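Local coordinates for protein endoglucanase (Clostridium thermocellum, PDB 2YIK) that probably hydrolyses internal beta-1,4-glucosidic bonds of cellulose, as a clostridial family 9 glycoside hydrolase with bound calcium and zinc ions, at residues A[43-46]-A[47-51]; A[159-162]-A[163-167]; A[184-187]-A[188-191]; A[418-421]-A[422-426]. All coordinates share one frame; numbering follows the deposited sequence.

Contact 1. Residues A[43-46]-A[47-51]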
loop_
_atom_site.group_PDB
_atom_site.type_symbol
_atom_site.label_atom_id
_atom_site.label_comp_id
_atom_site.label_asym_id
_atom_site.label_seq_id
_atom_site.Cartn_x
_atom_site.Cartn_y
_atom_site.Cartn_z
ATOM N N ALA A 43 0.585 -19.128 1.058
ATOM C CA ALA A 43 0.261 -17.887 1.758
ATOM C C ALA A 43 0.366 -16.719 0.780
ATOM O O ALA A 43 -0.484 -15.827 0.760
ATOM C CB ALA A 43 1.209 -17.688 2.930
ATOM N N LEU A 44 1.413 -16.736 -0.038
ATOM C CA LEU A 44 1.620 -15.693 -1.040
ATOM C C LEU A 44 0.448 -15.713 -2.014
ATOM O O LEU A 44 -0.169 -14.682 -2.295
ATOM C CB LEU A 44 2.928 -15.937 -1.806
ATOM C CG LEU A 44 3.177 -15.008 -3.000
ATOM C CD1 LEU A 44 3.197 -13.562 -2.515
ATOM C CD2 LEU A 44 4.495 -15.356 -3.684
ATOM N N GLN A 45 0.143 -16.900 -2.529
ATOM C CA GLN A 45 -0.962 -17.056 -3.465
ATOM C C GLN A 45 -2.243 -16.469 -2.900
ATOM O O GLN A 45 -2.876 -15.613 -3.522
ATOM C CB GLN A 45 -1.176 -18.536 -3.787
ATOM C CG GLN A 45 -2.496 -18.828 -4.472
ATOM C CD GLN A 45 -2.776 -20.321 -4.600
ATOM O OE1 GLN A 45 -2.523 -21.094 -3.673
ATOM N NE2 GLN A 45 -3.316 -20.729 -5.744
ATOM N N TYR A 46 -2.625 -16.933 -1.716
ATOM C CA TYR A 46 -3.836 -16.455 -1.069
ATOM C C TYR A 46 -3.837 -14.960 -0.753
ATOM O O TYR A 46 -4.846 -14.285 -0.955
ATOM C CB TYR A 46 -4.086 -17.244 0.222
ATOM C CG TYR A 46 -4.810 -18.561 0.026
ATOM C CD1 TYR A 46 -4.379 -19.482 -0.927
ATOM C CD2 TYR A 46 -5.913 -18.894 0.811
ATOM C CE1 TYR A 46 -5.026 -20.698 -1.096
ATOM C CE2 TYR A 46 -6.572 -20.110 0.652
ATOM C CZ TYR A 46 -6.121 -21.009 -0.303
ATOM O OH TYR A 46 -6.755 -22.223 -0.458
ATOM N N SER A 47 -2.710 -14.441 -0.271
ATOM C CA SER A 47 -2.623 -13.028 0.114
ATOM C C SER A 47 -3.160 -12.008 -0.890
ATOM O O SER A 47 -3.772 -11.020 -0.491
ATOM C CB SER A 47 -1.176 -12.651 0.490
ATOM O OG SER A 47 -0.327 -12.571 -0.642
ATOM N N MET A 48 -2.946 -12.238 -2.181
ATOM C CA MET A 48 -3.405 -11.280 -3.184
ATOM C C MET A 48 -4.898 -11.278 -3.454
ATOM O O MET A 48 -5.437 -10.288 -3.953
ATOM C CB MET A 48 -2.637 -11.470 -4.495
ATOM C CG MET A 48 -1.196 -11.017 -4.384
ATOM S SD MET A 48 -0.167 -11.310 -5.835
ATOM C CE MET A 48 0.371 -12.941 -5.525
ATOM N N PHE A 49 -5.577 -12.368 -3.118
ATOM C CA PHE A 49 -7.010 -12.439 -3.365
ATOM C C PHE A 49 -7.830 -11.404 -2.622
ATOM O O PHE A 49 -8.967 -11.136 -3.002
ATOM C CB PHE A 49 -7.524 -13.847 -3.076
ATOM C CG PHE A 49 -7.251 -14.801 -4.189
ATOM C CD1 PHE A 49 -8.154 -14.945 -5.241
ATOM C CD2 PHE A 49 -6.056 -15.505 -4.228
ATOM C CE1 PHE A 49 -7.857 -15.775 -6.323
ATOM C CE2 PHE A 49 -5.751 -16.331 -5.294
ATOM C CZ PHE A 49 -6.653 -16.471 -6.345
ATOM N N PHE A 50 -7.264 -10.810 -1.577
ATOM C CA PHE A 50 -8.002 -9.782 -0.858
ATOM C C PHE A 50 -8.188 -8.607 -1.799
ATOM O O PHE A 50 -9.206 -7.923 -1.762
ATOM C CB PHE A 50 -7.255 -9.282 0.379
ATOM C CG PHE A 50 -7.955 -8.130 1.053
ATOM C CD1 PHE A 50 -9.110 -8.341 1.796
ATOM C CD2 PHE A 50 -7.479 -6.826 0.913
ATOM C CE1 PHE A 50 -9.803 -7.271 2.352
ATOM C CE2 PHE A 50 -8.163 -5.753 1.463
ATOM C CZ PHE A 50 -9.318 -5.974 2.199
ATOM N N TYR A 51 -7.199 -8.372 -2.648
ATOM C CA TYR A 51 -7.291 -7.260 -3.573
ATOM C C TYR A 51 -8.389 -7.501 -4.599
ATOM O O TYR A 51 -9.108 -6.571 -4.962
ATOM C CB TYR A 51 -5.923 -7.013 -4.208
ATOM C CG TYR A 51 -4.951 -6.499 -3.169
ATOM C CD1 TYR A 51 -5.109 -5.226 -2.615
ATOM C CD2 TYR A 51 -3.941 -7.318 -2.663
ATOM C CE1 TYR A 51 -4.287 -4.782 -1.574
ATOM C CE2 TYR A 51 -3.116 -6.888 -1.623
ATOM C CZ TYR A 51 -3.297 -5.621 -1.079
ATOM O OH TYR A 51 -2.519 -5.211 -0.020
#
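S47 reaches back to the turn before it: its hydroxyl OG donates to L44 O over 2.7 Å while its backbone N bonds to A43 O at 2.8 Å. The hydroxyl can do this because OG sits between the backbone N and the carbonyl carbon (chi1 73°), swung toward the preceding turn; it comes in tilted from the plane of the L44 carbonyl. L44 O thus takes a hydroxyl, while the amide N of M48 stands 3.7 Å away. Beyond this point the winding changes: F49 N takes Y46 O at 3.0 Å, an i to i+3 bond whose donor lies well above the carbonyl plane, and Y51 N makes a second i to i+3 bond, to M48 O. L44 and M48 lie side by side and point the same way; the bend at the end of M48 (chi3 -87°) brings its methyl CE to 4.2 Å from L44 CD1. F49 turns its ring edge to the carbonyl of Q45, with CD2 at 3.3 Å from Q45 O, and its CE2 also meets Q45 CG. OE1 of Q45 and OH of Y46 are hydrogen-bonded to D524, to its backbone N and its carboxylate respectively, while the F49 ring meets H153 edge-to-face and S47 packs on F505 and V506 of helix 499-516. Everything here is buried, and the arrangement is that of two short helices, 40-47 and 49-54, joined through a tight 3-10-like turn within the (alpha/alpha)6-barrel catalytic domain of a family 9 glycoside hydrolase.

Contact 2. Residues A[159-162]-A[163-167]; sequences RYFN and DYFMR
F165 and M166 return their amides to F161 O and N162 O, the i to i+4 ladder of an alpha-helix, with the M166 N to N162 O bond the straighter of the two at 167°. This is the last part of helix 151-167, packed against helices 124-140, 216-233 and 238-257 of the helical family 9 domain. On one side of the helix F165, with CG beside its backbone N (chi1 -61°), lays one face under F161 O, which stands 3.4 Å above the ring plane over its centre. That same carbonyl accepts from F165 N in its own plane. The F161 and F165 side chains touch more lightly, CB of F161 to CE2 of F165 at 4.3 Å, and both pack on E127 and A131. M166 folds in the same direction: the bend at chi3 (-86°) places CE at 3.4 Å from N162 O. The polar side is bridged by water. R159 NH1 and D163 OD2 are 5.3 Å apart, too far for a direct salt bridge; R159 pairs instead with D237, and D163 OD1 bonds to Y240. One water donates to Y160 O and accepts from R167 NH2, lying over the face of the Y160 ring. Another water joins R159 to D163, accepting from NH1 of the arginine and donating to OD2 of the aspartate at 2.7 Å.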
loop_
_atom_site.group_PDB
_atom_site.type_symbol
_atom_site.label_atom_id
_atom_site.label_comp_id
_atom_site.label_asym_id
_atom_site.label_seq_id
_atom_site.Cartn_x
_atom_site.Cartn_y
_atom_site.Cartn_z
ATOM N N ARG A 159 -1.433 -3.173 -11.899
ATOM C CA ARG A 159 -1.912 -2.397 -13.038
ATOM C C ARG A 159 -3.233 -1.737 -12.664
ATOM O O ARG A 159 -3.487 -0.587 -13.026
ATOM C CB ARG A 159 -2.130 -3.286 -14.267
ATOM C CG ARG A 159 -0.870 -3.600 -15.058
ATOM C CD ARG A 159 -1.174 -4.610 -16.163
ATOM N NE ARG A 159 -0.000 -4.948 -16.971
ATOM C CZ ARG A 159 0.457 -4.211 -17.983
ATOM N NH1 ARG A 159 -0.158 -3.083 -18.326
ATOM N NH2 ARG A 159 1.522 -4.613 -18.660
ATOM N N TYR A 160 -4.074 -2.460 -11.929
ATOM C CA TYR A 160 -5.357 -1.908 -11.530
ATOM C C TYR A 160 -5.179 -0.714 -10.591
ATOM O O TYR A 160 -5.940 0.253 -10.673
ATOM C CB TYR A 160 -6.229 -2.980 -10.866
ATOM C CG TYR A 160 -7.718 -2.767 -11.095
ATOM C CD1 TYR A 160 -8.284 -2.979 -12.356
ATOM C CD2 TYR A 160 -8.552 -2.345 -10.059
ATOM C CE1 TYR A 160 -9.643 -2.778 -12.581
ATOM C CE2 TYR A 160 -9.914 -2.142 -10.271
ATOM C CZ TYR A 160 -10.454 -2.358 -11.536
ATOM O OH TYR A 160 -11.796 -2.143 -11.762
ATOM N N PHE A 161 -4.185 -0.777 -9.702
ATOM C CA PHE A 161 -3.908 0.332 -8.773
ATOM C C PHE A 161 -3.412 1.549 -9.549
ATOM O O PHE A 161 -3.986 2.630 -9.485
ATOM C CB PHE A 161 -2.791 -0.014 -7.774
ATOM C CG PHE A 161 -3.268 -0.581 -6.466
ATOM C CD1 PHE A 161 -4.000 0.195 -5.565
ATOM C CD2 PHE A 161 -2.925 -1.877 -6.105
ATOM C CE1 PHE A 161 -4.375 -0.324 -4.321
ATOM C CE2 PHE A 161 -3.291 -2.401 -4.875
ATOM C CZ PHE A 161 -4.019 -1.625 -3.976
ATOM N N ASN A 162 -2.318 1.350 -10.274
ATOM C CA ASN A 162 -1.691 2.424 -11.021
ATOM C C ASN A 162 -2.463 2.993 -12.216
ATOM O O ASN A 162 -2.293 4.166 -12.548
ATOM C CB ASN A 162 -0.281 1.992 -11.430
ATOM C CG ASN A 162 0.626 1.774 -10.223
ATOM O OD1 ASN A 162 0.900 0.636 -9.820
ATOM N ND2 ASN A 162 1.085 2.871 -9.630
ATOM N N ASP A 163 -3.297 2.189 -12.868
ATOM C CA ASP A 163 -4.068 2.727 -13.986
ATOM C C ASP A 163 -5.108 3.679 -13.406
ATOM O O ASP A 163 -5.502 4.656 -14.043
ATOM C CB ASP A 163 -4.753 1.611 -14.787
ATOM C CG ASP A 163 -3.758 0.746 -15.543
ATOM O OD1 ASP A 163 -2.635 1.218 -15.797
ATOM O OD2 ASP A 163 -4.099 -0.403 -15.896
ATOM N N TYR A 164 -5.537 3.384 -12.178
ATOM C CA TYR A 164 -6.508 4.213 -11.476
ATOM C C TYR A 164 -5.845 5.557 -11.161
ATOM O O TYR A 164 -6.428 6.611 -11.409
ATOM C CB TYR A 164 -6.959 3.504 -10.191
ATOM C CG TYR A 164 -7.685 4.363 -9.172
ATOM C CD1 TYR A 164 -8.873 5.022 -9.490
ATOM C CD2 TYR A 164 -7.206 4.465 -7.866
ATOM C CE1 TYR A 164 -9.570 5.759 -8.525
ATOM C CE2 TYR A 164 -7.884 5.195 -6.897
ATOM C CZ TYR A 164 -9.066 5.841 -7.228
ATOM O OH TYR A 164 -9.739 6.563 -6.261
ATOM N N PHE A 165 -4.622 5.515 -10.637
ATOM C CA PHE A 165 -3.894 6.739 -10.314
ATOM C C PHE A 165 -3.729 7.592 -11.579
ATOM O O PHE A 165 -3.993 8.794 -11.575
ATOM C CB PHE A 165 -2.505 6.422 -9.735
ATOM C CG PHE A 165 -2.527 5.619 -8.454
ATOM C CD1 PHE A 165 -3.532 5.799 -7.507
ATOM C CD2 PHE A 165 -1.510 4.703 -8.182
ATOM C CE1 PHE A 165 -3.526 5.080 -6.307
ATOM C CE2 PHE A 165 -1.493 3.979 -6.989
ATOM C CZ PHE A 165 -2.501 4.168 -6.047
ATOM N N MET A 166 -3.299 6.965 -12.667
ATOM C CA MET A 166 -3.099 7.693 -13.915
ATOM C C MET A 166 -4.365 8.342 -14.466
ATOM O O MET A 166 -4.325 9.499 -14.887
ATOM C CB MET A 166 -2.428 6.786 -14.956
ATOM C CG MET A 166 -0.958 6.513 -14.600
ATOM S SD MET A 166 0.042 5.581 -15.779
ATOM C CE MET A 166 -0.329 3.886 -15.296
ATOM N N ARG A 167 -5.481 7.617 -14.459
ATOM C CA ARG A 167 -6.752 8.166 -14.939
ATOM C C ARG A 167 -7.167 9.350 -14.059
ATOM O O ARG A 167 -7.823 10.282 -14.519
ATOM C CB ARG A 167 -7.869 7.111 -14.883
ATOM C CG ARG A 167 -7.900 6.113 -16.030
ATOM C CD ARG A 167 -9.214 5.331 -16.021
ATOM N NE ARG A 167 -9.392 4.626 -14.763
ATOM C CZ ARG A 167 -8.889 3.425 -14.497
ATOM N NH1 ARG A 167 -8.181 2.780 -15.412
ATOM N NH2 ARG A 167 -9.077 2.885 -13.303
HETATM O O HOH W 1 -2.603 -1.644 -17.714
HETATM O O HOH W 2 -8.215 0.641 -12.151
#

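Contact 3. Residues A[184-187]-A[188-191]; sequences VGDG and DIDH
D186 opens the short helix 187-190 as its N-cap, gripping the first turn with both side chain and backbone. OD1 takes D188 N at 3.0 Å, the carboxylate being met from above its plane. The D186 carbonyl is held twice: D190 N arrives nearly along the C=O axis at 2.8 Å, and I189 N approaches from above the carbonyl plane at 2.9 Å. With CG anti to the backbone N (chi1 -175°), the carboxylate is turned forward over the D188 amide in the first turn. The tight part continues at G187, whose carbonyl accepts H191 N at 3.0 Å. The imidazole of H191 folds back over the same residue, with G187 CA 4.0 Å from the ring centroid and only 5° off its normal, a CH-pi contact. The edge of that ring meets D190 OD2 in plane through a weak bond from ND1; OD2 is also bound by the backbone N of H120. The looser side begins at D188, which is exposed. Its OD1 lies 4.1 Å from D186 OD1, with the two carboxylates crossing at a modest angle between their planes. OD1 of D188 bonds to the hydroxyl of Y272, and K270 makes long, weak ion pairs with both acids. H191 lies about 7 Å, side chain to side chain, from H451, the predicted active-site residue. Two carboxylates so close would be expected to raise each other's proton affinity, whereas the helix start, the Y272 hydroxyl and the lysine would tend to offset this.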
loop_
_atom_site.group_PDB
_atom_site.type_symbol
_atom_site.label_atom_id
_atom_site.label_comp_id
_atom_site.label_asym_id
_atom_site.label_seq_id
_atom_site.Cartn_x
_atom_site.Cartn_y
_atom_site.Cartn_z
ATOM N N VAL A 184 -12.643 9.007 -3.701
ATOM C CA VAL A 184 -13.979 8.891 -4.263
ATOM C C VAL A 184 -14.803 8.289 -3.131
ATOM O O VAL A 184 -14.494 7.210 -2.624
ATOM C CB VAL A 184 -14.007 7.965 -5.503
ATOM C CG1 VAL A 184 -15.424 7.873 -6.045
ATOM C CG2 VAL A 184 -13.059 8.500 -6.584
ATOM N N GLY A 185 -15.842 9.001 -2.718
ATOM C CA GLY A 185 -16.653 8.514 -1.621
ATOM C C GLY A 185 -16.341 9.323 -0.375
ATOM O O GLY A 185 -15.451 10.170 -0.392
ATOM N N ASP A 186 -17.058 9.030 0.705
ATOM C CA ASP A 186 -16.912 9.735 1.977
ATOM C C ASP A 186 -17.262 8.774 3.114
ATOM O O ASP A 186 -18.344 8.191 3.122
ATOM C CB ASP A 186 -17.883 10.924 1.994
ATOM C CG ASP A 186 -17.740 11.798 3.226
ATOM O OD1 ASP A 186 -17.098 11.375 4.206
ATOM O OD2 ASP A 186 -18.290 12.919 3.214
ATOM N N GLY A 187 -16.357 8.607 4.071
ATOM C CA GLY A 187 -16.639 7.706 5.174
ATOM C C GLY A 187 -17.950 8.037 5.871
ATOM O O GLY A 187 -18.703 7.148 6.262
ATOM N N ASP A 188 -18.233 9.326 6.011
ATOM C CA ASP A 188 -19.453 9.770 6.676
ATOM C C ASP A 188 -20.712 9.263 6.000
ATOM O O ASP A 188 -21.735 9.050 6.655
ATOM C CB ASP A 188 -19.502 11.296 6.736
ATOM C CG ASP A 188 -18.452 11.873 7.651
ATOM O OD1 ASP A 188 -17.691 11.091 8.269
ATOM O OD2 ASP A 188 -18.396 13.117 7.754
ATOM N N ILE A 189 -20.643 9.079 4.688
ATOM C CA ILE A 189 -21.792 8.602 3.931
ATOM C C ILE A 189 -21.737 7.096 3.727
ATOM O O ILE A 189 -22.694 6.382 4.043
ATOM C CB ILE A 189 -21.876 9.316 2.554
ATOM C CG1 ILE A 189 -22.213 10.793 2.778
ATOM C CG2 ILE A 189 -22.939 8.658 1.667
ATOM C CD1 ILE A 189 -22.115 11.662 1.532
ATOM N N ASP A 190 -20.606 6.614 3.220
ATOM C CA ASP A 190 -20.413 5.194 2.942
ATOM C C ASP A 190 -20.621 4.258 4.136
ATOM O O ASP A 190 -21.223 3.191 3.998
ATOM C CB ASP A 190 -19.016 4.976 2.346
ATOM C CG ASP A 190 -18.757 3.527 1.960
ATOM O OD1 ASP A 190 -19.264 3.085 0.901
ATOM O OD2 ASP A 190 -18.050 2.828 2.718
ATOM N N HIS A 191 -20.134 4.648 5.308
ATOM C CA HIS A 191 -20.276 3.793 6.481
ATOM C C HIS A 191 -21.696 3.645 7.017
ATOM O O HIS A 191 -21.948 2.782 7.860
ATOM C CB HIS A 191 -19.348 4.271 7.601
ATOM C CG HIS A 191 -17.896 4.191 7.245
ATOM N ND1 HIS A 191 -17.459 3.688 6.038
ATOM C CD2 HIS A 191 -16.786 4.544 7.934
ATOM C CE1 HIS A 191 -16.138 3.736 5.999
ATOM N NE2 HIS A 191 -15.704 4.249 7.137
#

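Contact 4. Residues A[418-421]-A[422-426]; sequences ANWA and RSQMD
W420 O is gripped twice, by S423 OG at 2.7 Å and by Q424 N at 3.0 Å. Both donors lie in the plane of the carbonyl, the hydroxyl on a lone pair and the amide as the regular i to i+4 bond of helix 416-428. A chi1 of 77° folds the serine hydroxyl back onto the turn before it. Beside this bond the indole of W420 receives Q424: CG makes a CH-pi contact with the six-membered ring, 3.4 Å above the ring plane and offset toward the rim, with CE2 its nearest ring atom at 3.5 Å. A bend at chi2 (-52°) of Q424 then carries its amide out past the NE1-CE2 edge, nearly parallel to the indole (4°). W420 also packs on A399, W372 and V385, and Q424 on Q400, Y384 and V385. Farther round the helix the extended R422 leads away, its NE bonded to the hydroxyl of Y40, which D426 also holds, while M425 packs on F505 and L512 of helix 499-516. The chemistry implies a helix face of mixed character: the serine hydroxyl is taken up by a backbone carbonyl of its own helix, and a glutamine methylene lies on the indole face.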
loop_
_atom_site.group_PDB
_atom_site.type_symbol
_atom_site.label_atom_id
_atom_site.label_comp_id
_atom_site.label_asym_id
_atom_site.label_seq_id
_atom_site.Cartn_x
_atom_site.Cartn_y
_atom_site.Cartn_z
ATOM N N ALA A 418 15.362 -12.679 9.343
ATOM C CA ALA A 418 14.453 -13.534 8.590
ATOM C C ALA A 418 13.912 -14.653 9.483
ATOM O O ALA A 418 12.735 -14.998 9.409
ATOM C CB ALA A 418 15.170 -14.128 7.388
ATOM N N ASN A 419 14.776 -15.226 10.319
ATOM C CA ASN A 419 14.351 -16.293 11.218
ATOM C C ASN A 419 13.266 -15.749 12.135
ATOM O O ASN A 419 12.279 -16.432 12.412
ATOM C CB ASN A 419 15.528 -16.818 12.051
ATOM C CG ASN A 419 16.604 -17.456 11.193
ATOM O OD1 ASN A 419 16.325 -17.951 10.104
ATOM N ND2 ASN A 419 17.840 -17.458 11.687
ATOM N N TRP A 420 13.451 -14.516 12.601
ATOM C CA TRP A 420 12.464 -13.883 13.466
ATOM C C TRP A 420 11.165 -13.665 12.687
ATOM O O TRP A 420 10.069 -13.937 13.191
ATOM C CB TRP A 420 12.973 -12.534 13.962
ATOM C CG TRP A 420 11.902 -11.724 14.625
ATOM C CD1 TRP A 420 11.431 -11.869 15.895
ATOM C CD2 TRP A 420 11.135 -10.668 14.028
ATOM N NE1 TRP A 420 10.417 -10.968 16.131
ATOM C CE2 TRP A 420 10.216 -10.220 15.003
ATOM C CE3 TRP A 420 11.136 -10.060 12.767
ATOM C CZ2 TRP A 420 9.303 -9.185 14.752
ATOM C CZ3 TRP A 420 10.230 -9.033 12.518
ATOM C CH2 TRP A 420 9.326 -8.606 13.509
ATOM N N ALA A 421 11.295 -13.155 11.464
ATOM C CA ALA A 421 10.130 -12.898 10.616
ATOM C C ALA A 421 9.314 -14.181 10.465
ATOM O O ALA A 421 8.087 -14.165 10.548
ATOM C CB ALA A 421 10.575 -12.396 9.243
ATOM N N ARG A 422 10.014 -15.289 10.246
ATOM C CA ARG A 422 9.361 -16.580 10.092
ATOM C C ARG A 422 8.570 -16.972 11.339
ATOM O O ARG A 422 7.452 -17.475 11.238
ATOM C CB ARG A 422 10.389 -17.670 9.793
ATOM C CG ARG A 422 9.737 -18.959 9.344
ATOM C CD ARG A 422 10.734 -20.085 9.149
ATOM N NE ARG A 422 10.099 -21.225 8.493
ATOM C CZ ARG A 422 10.739 -22.328 8.116
ATOM N NH1 ARG A 422 12.040 -22.448 8.334
ATOM N NH2 ARG A 422 10.078 -23.304 7.502
ATOM N N SER A 423 9.155 -16.753 12.512
ATOM C CA SER A 423 8.471 -17.090 13.752
ATOM C C SER A 423 7.184 -16.268 13.851
ATOM O O SER A 423 6.159 -16.760 14.310
ATOM C CB SER A 423 9.371 -16.822 14.968
ATOM O OG SER A 423 9.451 -15.443 15.283
ATOM N N GLN A 424 7.233 -15.021 13.395
ATOM C CA GLN A 424 6.057 -14.165 13.451
ATOM C C GLN A 424 4.985 -14.584 12.441
ATOM O O GLN A 424 3.797 -14.583 12.768
ATOM C CB GLN A 424 6.458 -12.699 13.247
ATOM C CG GLN A 424 7.354 -12.131 14.356
ATOM C CD GLN A 424 6.777 -12.339 15.752
ATOM O OE1 GLN A 424 7.268 -13.165 16.530
ATOM N NE2 GLN A 424 5.728 -11.593 16.074
ATOM N N MET A 425 5.388 -14.944 11.223
ATOM C CA MET A 425 4.403 -15.379 10.230
ATOM C C MET A 425 3.760 -16.683 10.698
ATOM O O MET A 425 2.547 -16.873 10.553
ATOM C CB MET A 425 5.042 -15.603 8.857
ATOM C CG MET A 425 4.015 -15.912 7.767
ATOM S SD MET A 425 2.820 -14.552 7.556
ATOM C CE MET A 425 3.779 -13.472 6.387
ATOM N N ASP A 426 4.568 -17.581 11.256
ATOM C CA ASP A 426 4.025 -18.846 11.749
ATOM C C ASP A 426 3.023 -18.576 12.882
ATOM O O ASP A 426 2.016 -19.280 12.991
ATOM C CB ASP A 426 5.144 -19.788 12.219
ATOM C CG ASP A 426 5.965 -20.344 11.062
ATOM O OD1 ASP A 426 5.611 -20.095 9.888
ATOM O OD2 ASP A 426 6.968 -21.043 11.327
#

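Overall arrangement
All four contacts are local, within a helix, at its start or, in contact 1, across the join of two short helices, in the one catalytic domain. Contacts 1 and 2 are buried and touch through Y51 and F161; contacts 3 and 4 are partly buried with an exposed side. Contact 2 also meets contact 3, where Y164 OH packs on V184. Contact 4 lies on the far side of the chain's centre from contacts 2 and 3, yet contacts 1 and 4 share helix 499-516 as a neighbour. A serine hydroxyl returns to a backbone carbonyl in contacts 1 and 4, waters link charged side chains to each other and to a backbone carbonyl in contact 2, and a carboxylate caps the helix of contact 3.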